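Local coordinates for protein ATP phosphoribosyltransferase regulatory subunit (Thermotoga maritima, PDB 1USY) that probably takes part in the first step of histidine biosynthesis and may allow histidine to feedback-regulate ATP phosphoribosyltransferase activity, at residues 10-15 with 93-98; 19-24 with 110-115; 56-61 with 71-76; 98-101 with 105-108; 253-258 with 262-267. All blocks are in the same frame, centred on the assembly; numbering follows the deposited sequence.

Contact 1: 10-15 with 93-98; sequences FSFYSK and LGLEKV
The first torsion of Phe12 carries its ring straight out of helix 10-15 (CG anti to the backbone N, chi1 -179°), while Leu93 turns CG to the side of its own N (chi1 -59°), so that the leucine side chain runs back past the ring in the opposite direction. The evidence for a face contact is direct: Leu93 CB sits 3.9 Å from the centroid of the Phe12 ring, 11° off the ring normal, a CH-pi interaction over the centre. Farther out, Leu93 CD1 reaches the root of the phenylalanine, 3.7 Å from Phe12 CB. The far end of the ring belongs to Leu95, whose CB does not point at the helix but whose end comes round to it, with Phe12 CZ 3.5 Å from Leu95 CD2, approached obliquely. Between the two leucines, Gly94 offers only backbone to the ring; its N stands 3.7 Å from Phe12 CE2, and its O lies in the ring plane at the edge. Helix 6-16 thus lies on one face of the class II synthetase-like sheet, its segment axis 9.8 Å from that of strand 93-98 and nearly parallel to it. Ile113 of helix 103-120 also touches both Phe12 and Leu95. On another side of helix 6-16, Phe10 stacks on Phe10 of the second subunit. With an alanine here in place of Phe12, Leu93 CB and Leu95 CD2 would probably lose their aromatic partner, leaving a gap between helix and strand. The contact is mostly carbon on carbon, with no polar bond between the segments, which suggests that burial and fit hold them.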
# COMPACT_ATOMS: atom_id res chain seq x y z
N PHE B 10 19.75 28.74 12.99
CA PHE B 10 21.11 29.24 12.81
C PHE B 10 21.84 29.36 14.14
O PHE B 10 23.02 28.99 14.26
CB PHE B 10 21.11 30.62 12.13
CG PHE B 10 22.48 31.31 12.14
CD1 PHE B 10 23.50 30.89 11.27
CD2 PHE B 10 22.75 32.36 13.01
CE1 PHE B 10 24.75 31.53 11.27
CE2 PHE B 10 23.99 32.99 13.03
CZ PHE B 10 24.99 32.57 12.14
N SER B 11 21.13 29.91 15.13
CA SER B 11 21.67 30.10 16.46
C SER B 11 22.15 28.78 17.07
O SER B 11 23.27 28.71 17.58
CB SER B 11 20.61 30.76 17.34
OG SER B 11 21.06 30.90 18.69
N PHE B 12 21.29 27.76 17.00
CA PHE B 12 21.55 26.42 17.54
C PHE B 12 22.73 25.78 16.85
O PHE B 12 23.56 25.17 17.49
CB PHE B 12 20.30 25.53 17.37
CG PHE B 12 20.48 24.15 17.91
CD1 PHE B 12 20.40 23.92 19.29
CD2 PHE B 12 20.69 23.07 17.06
CE1 PHE B 12 20.58 22.65 19.81
CE2 PHE B 12 20.86 21.77 17.56
CZ PHE B 12 20.81 21.56 18.94
N TYR B 13 22.78 25.94 15.53
CA TYR B 13 23.90 25.55 14.68
C TYR B 13 25.20 26.25 15.10
O TYR B 13 26.27 25.65 15.02
CB TYR B 13 23.54 25.88 13.21
CG TYR B 13 24.74 26.10 12.30
CD1 TYR B 13 25.61 25.04 12.00
CD2 TYR B 13 25.02 27.36 11.77
CE1 TYR B 13 26.72 25.23 11.19
CE2 TYR B 13 26.14 27.56 10.95
CZ TYR B 13 26.99 26.48 10.67
OH TYR B 13 28.09 26.65 9.85
N SER B 14 25.12 27.52 15.52
CA SER B 14 26.32 28.20 16.04
C SER B 14 26.75 27.64 17.37
O SER B 14 27.93 27.41 17.59
CB SER B 14 26.15 29.72 16.13
OG SER B 14 25.56 30.19 14.92
N LYS B 15 25.81 27.42 18.26
CA LYS B 15 26.14 26.82 19.54
C LYS B 15 26.80 25.47 19.35
O LYS B 15 27.82 25.21 20.00
CB LYS B 15 24.90 26.68 20.43
CG LYS B 15 24.31 28.00 20.81
CD LYS B 15 22.95 27.82 21.49
CE LYS B 15 22.12 29.08 21.43
NZ LYS B 15 22.92 30.31 21.69
N LEU B 93 15.25 20.18 17.02
CA LEU B 93 16.68 20.49 17.02
C LEU B 93 17.35 19.53 17.96
O LEU B 93 16.86 19.31 19.03
CB LEU B 93 16.94 21.93 17.48
CG LEU B 93 16.28 23.02 16.65
CD1 LEU B 93 16.74 24.46 17.04
CD2 LEU B 93 16.53 22.78 15.17
N GLY B 94 18.49 18.96 17.58
CA GLY B 94 19.15 18.04 18.49
C GLY B 94 20.62 17.71 18.32
O GLY B 94 21.27 18.07 17.34
N LEU B 95 21.14 17.03 19.33
CA LEU B 95 22.55 16.67 19.37
C LEU B 95 22.62 15.20 19.65
O LEU B 95 21.69 14.59 20.16
CB LEU B 95 23.30 17.44 20.45
CG LEU B 95 23.08 18.94 20.58
CD1 LEU B 95 23.64 19.49 21.92
CD2 LEU B 95 23.68 19.66 19.37
N GLU B 96 23.77 14.63 19.33
CA GLU B 96 24.03 13.23 19.51
C GLU B 96 25.56 13.07 19.58
O GLU B 96 26.27 13.42 18.63
CB GLU B 96 23.43 12.51 18.32
CG GLU B 96 22.74 11.21 18.64
CD GLU B 96 21.63 11.35 19.65
OE1 GLU B 96 21.83 10.85 20.77
OE2 GLU B 96 20.54 11.91 19.34
N LYS B 97 26.08 12.61 20.72
CA LYS B 97 27.51 12.22 20.85
C LYS B 97 27.67 10.74 21.22
O LYS B 97 27.27 10.29 22.28
CB LYS B 97 28.24 13.11 21.85
CG LYS B 97 29.52 12.51 22.37
CD LYS B 97 30.79 13.22 21.90
CE LYS B 97 32.01 12.45 22.48
NZ LYS B 97 33.34 13.00 22.18
N VAL B 98 28.23 9.96 20.30
CA VAL B 98 28.49 8.55 20.54
C VAL B 98 29.90 8.31 20.07
O VAL B 98 30.17 8.44 18.87
CB VAL B 98 27.58 7.62 19.70
CG1 VAL B 98 27.83 6.16 20.06
CG2 VAL B 98 26.11 7.99 19.85

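Contact 2: 19-24 with 110-115; sequences KGFSPF and LEIIVE
Apolar contacts come first, and the closest of them converge on one methyl group: Ile112 CD1, at the tip of an extended branch (chi2 165°), is approached by both Lys19 and Phe21. The lysine uses the root of its chain, with Lys19 CG 3.5 Å from Ile112 CD1 and Lys19 CB at 3.8 Å from the same atom; the two side chains run past each other in opposite directions. A bend at the second torsion of Lys19 (chi2 -51°) carries the rest of the chain on alongside the helix, where Lys19 CE comes within 4.4 Å of Glu111 CG. Phe21 meets Ile112 from the opposite direction, its CE1 3.7 Å from Ile112 CD1, the methyl lying neither over the ring face nor at its edge. Within segment 19-24, Lys19 CB lies in the plane of the Phe21 ring, at its edge. These residues form the loop between helix 6-16 and the short outer strand 22-23 of the class II synthetase-like sheet, and the contact ties that loop to helix 103-120. Ile112 also touches Phe12 and Lys15, while the Phe21 ring rests on Lys72 and Trp74 of the adjoining strand.

The charged groups stay farther apart. Lys19 NZ and Glu111 OE2 carry opposite charges but remain 5.7 Å apart, too far for a salt bridge; with Glu108 the lysine forms only a long, weak ion pair. Lys19 O, by contrast, accepts a hydrogen bond from Lys72 NZ.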
# COMPACT_ATOMS: atom_id res chain seq x y z
N LYS B 19 31.23 23.54 19.71
CA LYS B 19 31.47 22.41 20.55
C LYS B 19 31.91 21.23 19.68
O LYS B 19 32.09 20.13 20.17
CB LYS B 19 30.20 22.09 21.35
CG LYS B 19 29.79 23.17 22.37
CD LYS B 19 30.94 23.58 23.30
CE LYS B 19 30.45 24.07 24.68
NZ LYS B 19 31.63 24.20 25.58
N GLY B 20 32.10 21.48 18.39
CA GLY B 20 32.54 20.43 17.50
C GLY B 20 31.46 19.47 17.05
O GLY B 20 31.79 18.39 16.59
N PHE B 21 30.18 19.84 17.15
CA PHE B 21 29.15 19.01 16.54
C PHE B 21 29.06 19.35 15.07
O PHE B 21 29.21 20.51 14.67
CB PHE B 21 27.79 19.19 17.19
CG PHE B 21 27.74 18.75 18.61
CD1 PHE B 21 28.30 19.55 19.62
CD2 PHE B 21 27.15 17.54 18.94
CE1 PHE B 21 28.27 19.13 20.93
CE2 PHE B 21 27.13 17.09 20.24
CZ PHE B 21 27.67 17.89 21.24
N SER B 22 28.78 18.34 14.26
CA SER B 22 28.78 18.52 12.84
C SER B 22 27.35 18.21 12.28
O SER B 22 26.60 17.44 12.89
CB SER B 22 29.92 17.67 12.26
OG SER B 22 29.45 16.84 11.26
N PRO B 23 26.95 18.81 11.16
CA PRO B 23 25.55 18.74 10.74
C PRO B 23 25.19 17.35 10.21
O PRO B 23 26.01 16.63 9.66
CB PRO B 23 25.44 19.82 9.65
CG PRO B 23 26.88 20.29 9.36
CD PRO B 23 27.80 19.52 10.18
N PHE B 24 23.97 16.93 10.46
CA PHE B 24 23.54 15.59 10.06
C PHE B 24 22.16 15.74 9.45
O PHE B 24 21.20 15.88 10.17
CB PHE B 24 23.52 14.67 11.28
CG PHE B 24 23.00 13.30 10.99
CD1 PHE B 24 23.84 12.31 10.52
CD2 PHE B 24 21.65 13.00 11.17
CE1 PHE B 24 23.34 11.02 10.24
CE2 PHE B 24 21.15 11.74 10.89
CZ PHE B 24 21.99 10.74 10.43
N LEU B 110 23.89 18.96 27.42
CA LEU B 110 22.95 19.69 28.25
C LEU B 110 23.13 21.17 28.08
O LEU B 110 22.16 21.92 28.01
CB LEU B 110 23.18 19.38 29.73
CG LEU B 110 22.26 18.38 30.42
CD1 LEU B 110 22.58 18.48 31.85
CD2 LEU B 110 20.81 18.66 30.15
N GLU B 111 24.37 21.59 27.99
CA GLU B 111 24.64 23.00 28.07
C GLU B 111 24.08 23.68 26.84
O GLU B 111 23.42 24.71 26.96
CB GLU B 111 26.12 23.26 28.38
CG GLU B 111 26.92 23.99 27.31
CD GLU B 111 26.49 25.43 27.17
OE1 GLU B 111 26.40 26.12 28.22
OE2 GLU B 111 26.24 25.87 26.01
N ILE B 112 24.28 23.08 25.67
CA ILE B 112 23.69 23.59 24.43
C ILE B 112 22.13 23.54 24.40
O ILE B 112 21.51 24.53 24.05
CB ILE B 112 24.28 22.85 23.21
CG1 ILE B 112 25.78 23.04 23.17
CG2 ILE B 112 23.67 23.31 21.91
CD1 ILE B 112 26.46 22.07 22.23
N ILE B 113 21.53 22.41 24.77
CA ILE B 113 20.08 22.27 24.74
C ILE B 113 19.46 23.29 25.72
O ILE B 113 18.56 24.03 25.35
CB ILE B 113 19.59 20.82 25.07
CG1 ILE B 113 19.92 19.78 23.99
CG2 ILE B 113 18.08 20.79 25.27
CD1 ILE B 113 20.29 20.29 22.68
N VAL B 114 19.95 23.32 26.96
CA VAL B 114 19.42 24.25 27.96
C VAL B 114 19.60 25.69 27.49
O VAL B 114 18.63 26.48 27.49
CB VAL B 114 20.08 24.07 29.37
CG1 VAL B 114 19.79 25.25 30.31
CG2 VAL B 114 19.67 22.75 30.01
N GLU B 115 20.83 26.06 27.10
CA GLU B 115 21.08 27.44 26.65
C GLU B 115 20.16 27.79 25.48
O GLU B 115 19.61 28.92 25.43
CB GLU B 115 22.52 27.66 26.23
CG GLU B 115 22.77 29.06 25.69
CD GLU B 115 24.18 29.26 25.20
OE1 GLU B 115 25.05 28.45 25.55
OE2 GLU B 115 24.42 30.23 24.46

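Contact 3: 56-61 with 71-76; sequences KTVLNH and IKVWYA
Val58 projects from helix 56-61 onto strand 71-76 and carries all the close contact. Its CG1, anti to the backbone N (chi1 167°), points at the strand and touches two residues: Val73 CG2 lies 3.8 Å from Val58 CG1, and Ile71 CG2 lies 3.9 Å from the same atom. The valines meet tip to tip, and the other Val58 methyl joins in more distantly, with Val58 CG2 4.1 Å from Val73 CG2. Ile71 instead passes alongside Val58, the two side chains pointing opposite ways. Only methyl groups make this tight part, and Phe24 of the same chain and Met1 of the second subunit also pack on Val58.

The fit loosens toward Tyr75, which points toward the helix yet stays 4.6 Å from it at its nearest, its ring stacking on Phe54. Leu59 turns away from the strand, and on the outer side of the helix Lys56 is exposed. On the strand, Lys72 and Trp74 alternate to the other sheet face, where Trp74 touches helix 6-16. This part of strand 71-83 is covered on both faces, with helix 54-63 over Ile71 and Val73, an arrangement consistent with the helix-flanked antiparallel sheet of class II aminoacyl-tRNA synthetases.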
# COMPACT_ATOMS: atom_id res chain seq x y z
N LYS B 56 17.85 6.91 17.01
CA LYS B 56 17.71 5.64 16.30
C LYS B 56 18.26 5.80 14.88
O LYS B 56 19.03 4.99 14.41
CB LYS B 56 16.25 5.21 16.30
CG LYS B 56 15.98 3.71 16.05
CD LYS B 56 14.60 3.28 16.60
CE LYS B 56 14.66 2.10 17.59
NZ LYS B 56 13.61 2.22 18.66
N THR B 57 17.88 6.90 14.23
CA THR B 57 18.38 7.23 12.90
C THR B 57 19.89 7.48 12.84
O THR B 57 20.56 6.98 11.97
CB THR B 57 17.64 8.46 12.36
OG1 THR B 57 16.33 8.06 11.95
CG2 THR B 57 18.30 8.98 11.10
N VAL B 58 20.41 8.30 13.73
CA VAL B 58 21.82 8.63 13.67
C VAL B 58 22.57 7.34 13.90
O VAL B 58 23.61 7.09 13.29
CB VAL B 58 22.17 9.74 14.68
CG1 VAL B 58 23.67 9.88 14.87
CG2 VAL B 58 21.54 11.09 14.24
N LEU B 59 22.00 6.47 14.74
CA LEU B 59 22.65 5.22 15.10
C LEU B 59 22.72 4.16 14.01
O LEU B 59 23.70 3.43 13.97
CB LEU B 59 22.03 4.62 16.36
CG LEU B 59 22.93 4.87 17.57
CD1 LEU B 59 22.08 5.00 18.80
CD2 LEU B 59 23.90 3.72 17.71
N ASN B 60 21.70 4.07 13.16
CA ASN B 60 21.78 3.21 11.98
C ASN B 60 22.87 3.67 11.02
O ASN B 60 23.66 2.87 10.56
CB ASN B 60 20.44 3.12 11.24
CG ASN B 60 19.48 2.13 11.87
OD1 ASN B 60 19.88 1.06 12.37
ND2 ASN B 60 18.19 2.49 11.86
N HIS B 61 22.90 4.98 10.74
CA HIS B 61 23.87 5.55 9.81
C HIS B 61 25.33 5.48 10.22
O HIS B 61 26.22 5.57 9.39
CB HIS B 61 23.50 6.99 9.51
CG HIS B 61 22.27 7.12 8.68
ND1 HIS B 61 22.19 7.95 7.58
CD2 HIS B 61 21.07 6.50 8.76
CE1 HIS B 61 20.99 7.85 7.04
NE2 HIS B 61 20.29 6.98 7.74
N ILE B 71 30.90 9.68 16.45
CA ILE B 71 29.88 10.56 15.90
C ILE B 71 29.56 11.69 16.88
O ILE B 71 29.22 11.43 18.02
CB ILE B 71 28.62 9.72 15.60
CG1 ILE B 71 28.58 9.41 14.11
CG2 ILE B 71 27.33 10.42 16.04
CD1 ILE B 71 29.19 8.09 13.76
N LYS B 72 29.68 12.94 16.41
CA LYS B 72 29.30 14.13 17.17
C LYS B 72 28.47 15.03 16.29
O LYS B 72 29.02 15.95 15.67
CB LYS B 72 30.53 14.93 17.63
CG LYS B 72 30.38 15.49 19.02
CD LYS B 72 31.50 16.43 19.41
CE LYS B 72 31.35 16.79 20.88
NZ LYS B 72 32.34 17.81 21.37
N VAL B 73 27.16 14.80 16.24
CA VAL B 73 26.31 15.52 15.28
C VAL B 73 25.24 16.39 15.90
O VAL B 73 24.82 16.16 17.03
CB VAL B 73 25.60 14.56 14.28
CG1 VAL B 73 26.62 13.84 13.42
CG2 VAL B 73 24.63 13.60 15.01
N TRP B 74 24.82 17.40 15.14
CA TRP B 74 23.59 18.14 15.42
C TRP B 74 22.67 17.97 14.24
O TRP B 74 23.13 17.81 13.10
CB TRP B 74 23.86 19.63 15.70
CG TRP B 74 24.27 20.39 14.52
CD1 TRP B 74 25.54 20.59 14.07
CD2 TRP B 74 23.42 21.07 13.60
NE1 TRP B 74 25.54 21.37 12.93
CE2 TRP B 74 24.25 21.68 12.62
CE3 TRP B 74 22.04 21.25 13.51
CZ2 TRP B 74 23.73 22.42 11.55
CZ3 TRP B 74 21.53 21.97 12.43
CH2 TRP B 74 22.37 22.55 11.46
N TYR B 75 21.37 18.02 14.50
CA TYR B 75 20.37 17.94 13.45
C TYR B 75 19.29 19.01 13.63
O TYR B 75 19.26 19.69 14.68
CB TYR B 75 19.78 16.54 13.37
CG TYR B 75 19.20 16.06 14.68
CD1 TYR B 75 17.91 16.43 15.07
CD2 TYR B 75 19.95 15.26 15.54
CE1 TYR B 75 17.39 16.02 16.27
CE2 TYR B 75 19.41 14.83 16.76
CZ TYR B 75 18.13 15.22 17.10
OH TYR B 75 17.56 14.81 18.29
N ALA B 76 18.43 19.12 12.60
CA ALA B 76 17.31 20.06 12.50
C ALA B 76 16.36 19.61 11.39
O ALA B 76 16.51 19.97 10.20
CB ALA B 76 17.82 21.53 12.20

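Contact 4: 98-101 with 105-108; sequences VPRN and DSLE
The backbone leaves strand 86-98 through a cis peptide before Pro99 and bends toward the first turns of helix 103-120, bringing Arg100 CA to 5.8 Å from Asp105 CA. This is a tight strand-to-helix connection in the class II synthetase-like fold, and a carboxylate secures it. Asp105 OD2 accepts the Asn101 N-H at 3.1 Å, with an N-H...O angle of 151°. The donor arrives on the anti side of the carboxylate oxygen and tilted 28° out of the carboxylate plane. The same oxygen takes a weak second bond from Ser102 N, so two successive amides just before the helix point to one carboxylate oxygen, the second weakly. Asn101 itself lies across Asp105, its amide plane turned 62° from the carboxylate, and its CB approaches Asp105 OD2 to 3.5 Å. The other carboxylate oxygen, Asp105 OD1, forms a long, weak ion pair with Lys97.

Arg100 starts out extended and then bends at its third torsion, which takes the guanidinium past Ser106 toward the neighbouring hairpin. There Arg100 NH1 makes weak hydrogen bonds to the carbonyls of Gly263 and Tyr256, and Arg100 NE a long, weak ion pair with Glu255. The aliphatic part of the arginine stays with the helix, its CG 4.4 Å from Asp105 CB. Ser106 OG, hydrogen-bonded to Glu255 OE1, also lies beside the arginine chain, 3.3 Å from Arg100 CD.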
# COMPACT_ATOMS: atom_id res chain seq x y z
N VAL B 98 28.23 9.96 20.30
CA VAL B 98 28.49 8.55 20.54
C VAL B 98 29.90 8.31 20.07
O VAL B 98 30.17 8.44 18.87
CB VAL B 98 27.58 7.62 19.70
CG1 VAL B 98 27.83 6.16 20.06
CG2 VAL B 98 26.11 7.99 19.85
N PRO B 99 30.80 7.91 20.97
CA PRO B 99 30.51 7.50 22.34
C PRO B 99 30.68 8.60 23.39
O PRO B 99 31.51 9.51 23.24
CB PRO B 99 31.54 6.39 22.60
CG PRO B 99 32.45 6.38 21.37
CD PRO B 99 32.23 7.70 20.66
N ARG B 100 29.88 8.48 24.44
CA ARG B 100 30.01 9.28 25.64
C ARG B 100 31.19 8.74 26.39
O ARG B 100 31.21 7.58 26.79
CB ARG B 100 28.75 9.15 26.50
CG ARG B 100 28.88 9.66 27.93
CD ARG B 100 27.62 9.50 28.76
NE ARG B 100 27.60 8.24 29.52
CZ ARG B 100 26.90 7.16 29.19
NH1 ARG B 100 26.15 7.16 28.09
NH2 ARG B 100 26.94 6.08 29.95
N ASN B 101 32.21 9.56 26.55
CA ASN B 101 33.44 9.12 27.22
C ASN B 101 33.42 9.47 28.71
O ASN B 101 34.07 8.81 29.53
CB ASN B 101 34.69 9.66 26.49
CG ASN B 101 34.87 9.05 25.10
OD1 ASN B 101 34.94 9.78 24.10
ND2 ASN B 101 34.96 7.71 25.02
N ASP B 105 30.91 14.94 28.64
CA ASP B 105 30.26 14.85 27.33
C ASP B 105 28.76 15.09 27.40
O ASP B 105 28.21 15.77 26.54
CB ASP B 105 30.55 13.52 26.67
CG ASP B 105 31.92 13.48 26.07
OD1 ASP B 105 32.27 14.43 25.35
OD2 ASP B 105 32.73 12.56 26.28
N SER B 106 28.12 14.54 28.44
CA SER B 106 26.70 14.72 28.66
C SER B 106 26.45 16.15 29.03
O SER B 106 25.48 16.75 28.55
CB SER B 106 26.17 13.83 29.78
OG SER B 106 26.49 12.48 29.57
N LEU B 107 27.30 16.71 29.89
CA LEU B 107 27.17 18.13 30.26
C LEU B 107 27.24 19.13 29.10
O LEU B 107 26.46 20.08 29.07
CB LEU B 107 28.16 18.50 31.36
CG LEU B 107 28.09 17.58 32.59
CD1 LEU B 107 29.39 17.65 33.43
CD2 LEU B 107 26.86 17.87 33.45
N GLU B 108 28.12 18.89 28.13
CA GLU B 108 28.23 19.68 26.92
C GLU B 108 26.92 19.66 26.12
O GLU B 108 26.45 20.70 25.66
CB GLU B 108 29.42 19.20 26.08
CG GLU B 108 29.45 19.74 24.66
CD GLU B 108 30.86 19.89 24.12
OE1 GLU B 108 31.57 20.82 24.56
OE2 GLU B 108 31.25 19.09 23.25

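Contact 5: 253-258 with 262-267; sequences GGEYTV and KGVGGS
A two-stranded antiparallel beta hairpin, strands 248-257 and 262-269, pairs Gly254 with Gly265 and Tyr256 with Gly263 as hydrogen-bonded pairs. Gly254 N reaches Gly265 O at 2.8 Å, and the return bond from Gly265 N to Gly254 O is longer, 3.2 Å. Around Tyr256 the two bonds are even: Tyr256 N to Gly263 O and Gly263 N to Tyr256 O each span 2.9 Å. Within the class II synthetase-like sheet, strand 86-98 flanks strand 262-269 and strand 237-243 flanks strand 248-257, so the hairpin is an inner part of it. On one face Glu255 and Val264 point the same way, with Glu255 CG 3.8 Å from Val264 CG1; besides its Ser106 bond, Glu255 accepts from Leu237 N through OE2. On the other face the first torsion of Tyr256 (chi1 52°) folds its ring back across the partner strand. Gly263 CA lies over the ring face, 3.9 Å from the centroid, a CH-pi contact that the lack of a side chain on Gly263 accommodates, with Gly263 O also over the face, toward its rim. Tyr256 OH continues to a hydrogen bond with Glu96 OE1. A phenylalanine here would probably leave Glu96 OE1 without this hydroxyl partner.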
# COMPACT_ATOMS: atom_id res chain seq x y z
N GLY B 253 16.23 14.75 26.62
CA GLY B 253 17.42 14.05 26.23
C GLY B 253 17.91 13.09 27.29
O GLY B 253 17.16 12.76 28.19
N GLY B 254 19.14 12.59 27.15
CA GLY B 254 19.69 11.70 28.15
C GLY B 254 20.79 10.77 27.73
O GLY B 254 21.12 10.65 26.57
N GLU B 255 21.39 10.11 28.71
CA GLU B 255 22.37 9.06 28.47
C GLU B 255 21.68 7.73 28.12
O GLU B 255 20.61 7.42 28.65
CB GLU B 255 23.25 8.90 29.69
CG GLU B 255 24.14 10.11 29.94
CD GLU B 255 24.94 10.04 31.25
OE1 GLU B 255 25.97 10.75 31.35
OE2 GLU B 255 24.55 9.32 32.19
N TYR B 256 22.32 6.96 27.24
CA TYR B 256 21.79 5.68 26.77
C TYR B 256 22.91 4.74 26.41
O TYR B 256 24.04 5.16 26.15
CB TYR B 256 20.89 5.87 25.55
CG TYR B 256 21.53 6.66 24.42
CD1 TYR B 256 22.23 6.00 23.40
CD2 TYR B 256 21.46 8.06 24.38
CE1 TYR B 256 22.83 6.72 22.36
CE2 TYR B 256 22.07 8.79 23.35
CZ TYR B 256 22.75 8.10 22.34
OH TYR B 256 23.34 8.76 21.30
N THR B 257 22.57 3.46 26.38
CA THR B 257 23.47 2.39 25.96
C THR B 257 22.88 1.60 24.78
O THR B 257 21.73 1.16 24.84
CB THR B 257 23.73 1.45 27.14
OG1 THR B 257 24.42 2.19 28.15
CG2 THR B 257 24.73 0.38 26.78
N VAL B 258 23.66 1.44 23.71
CA VAL B 258 23.26 0.51 22.62
C VAL B 258 24.37 -0.50 22.39
O VAL B 258 25.32 -0.23 21.66
CB VAL B 258 22.87 1.20 21.27
CG1 VAL B 258 22.16 0.21 20.33
CG2 VAL B 258 22.00 2.44 21.49
N LYS B 262 27.96 3.51 24.90
CA LYS B 262 27.40 4.67 25.59
C LYS B 262 27.31 5.92 24.70
O LYS B 262 28.31 6.34 24.14
CB LYS B 262 28.24 4.97 26.83
CG LYS B 262 28.05 4.00 27.98
CD LYS B 262 29.37 3.38 28.37
CE LYS B 262 29.57 3.32 29.86
NZ LYS B 262 30.44 2.14 30.14
N GLY B 263 26.13 6.51 24.62
CA GLY B 263 25.96 7.82 24.00
C GLY B 263 25.04 8.73 24.79
O GLY B 263 24.39 8.28 25.71
N VAL B 264 25.00 10.02 24.43
CA VAL B 264 24.06 10.99 25.00
C VAL B 264 23.48 11.77 23.85
O VAL B 264 24.14 11.96 22.81
CB VAL B 264 24.73 12.13 25.79
CG1 VAL B 264 23.91 12.54 27.03
CG2 VAL B 264 26.19 11.91 26.02
N GLY B 265 22.30 12.31 24.07
CA GLY B 265 21.62 13.09 23.07
C GLY B 265 20.57 13.92 23.73
O GLY B 265 20.24 13.69 24.88
N GLY B 266 20.06 14.87 22.97
CA GLY B 266 19.10 15.82 23.46
C GLY B 266 18.42 16.37 22.24
O GLY B 266 19.01 16.44 21.18
N SER B 267 17.18 16.79 22.43
CA SER B 267 16.28 17.25 21.41
C SER B 267 15.59 18.48 21.92
O SER B 267 15.25 18.57 23.12
CB SER B 267 15.18 16.19 21.21
OG SER B 267 15.38 15.46 20.02

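Overall arrangement
Contacts 1 and 2 are neighbours, their centres 4 Å apart, linked by the Lys15-Glu115 salt bridge. Contact 3 lies on the opposite face of the same sheet, its centre 11 Å from that of contact 1, joined through neighbouring strands by Gly94 O to Tyr75 N (2.8 Å). Strand 86-98 continues the sheet to contact 5 through Leu95 N and Gly266 O (2.9 Å). Contact 4 shares Val98 with contact 1 and meets contact 5 where Arg100 N bonds Lys262 O (2.7 Å); Lys72 and Glu108 bridge contacts 3 and 4. The histidine pocket is formed by other residues, Lys157, Leu159, Ile180, Ile184 and Tyr185, none of which belongs to the five contacts.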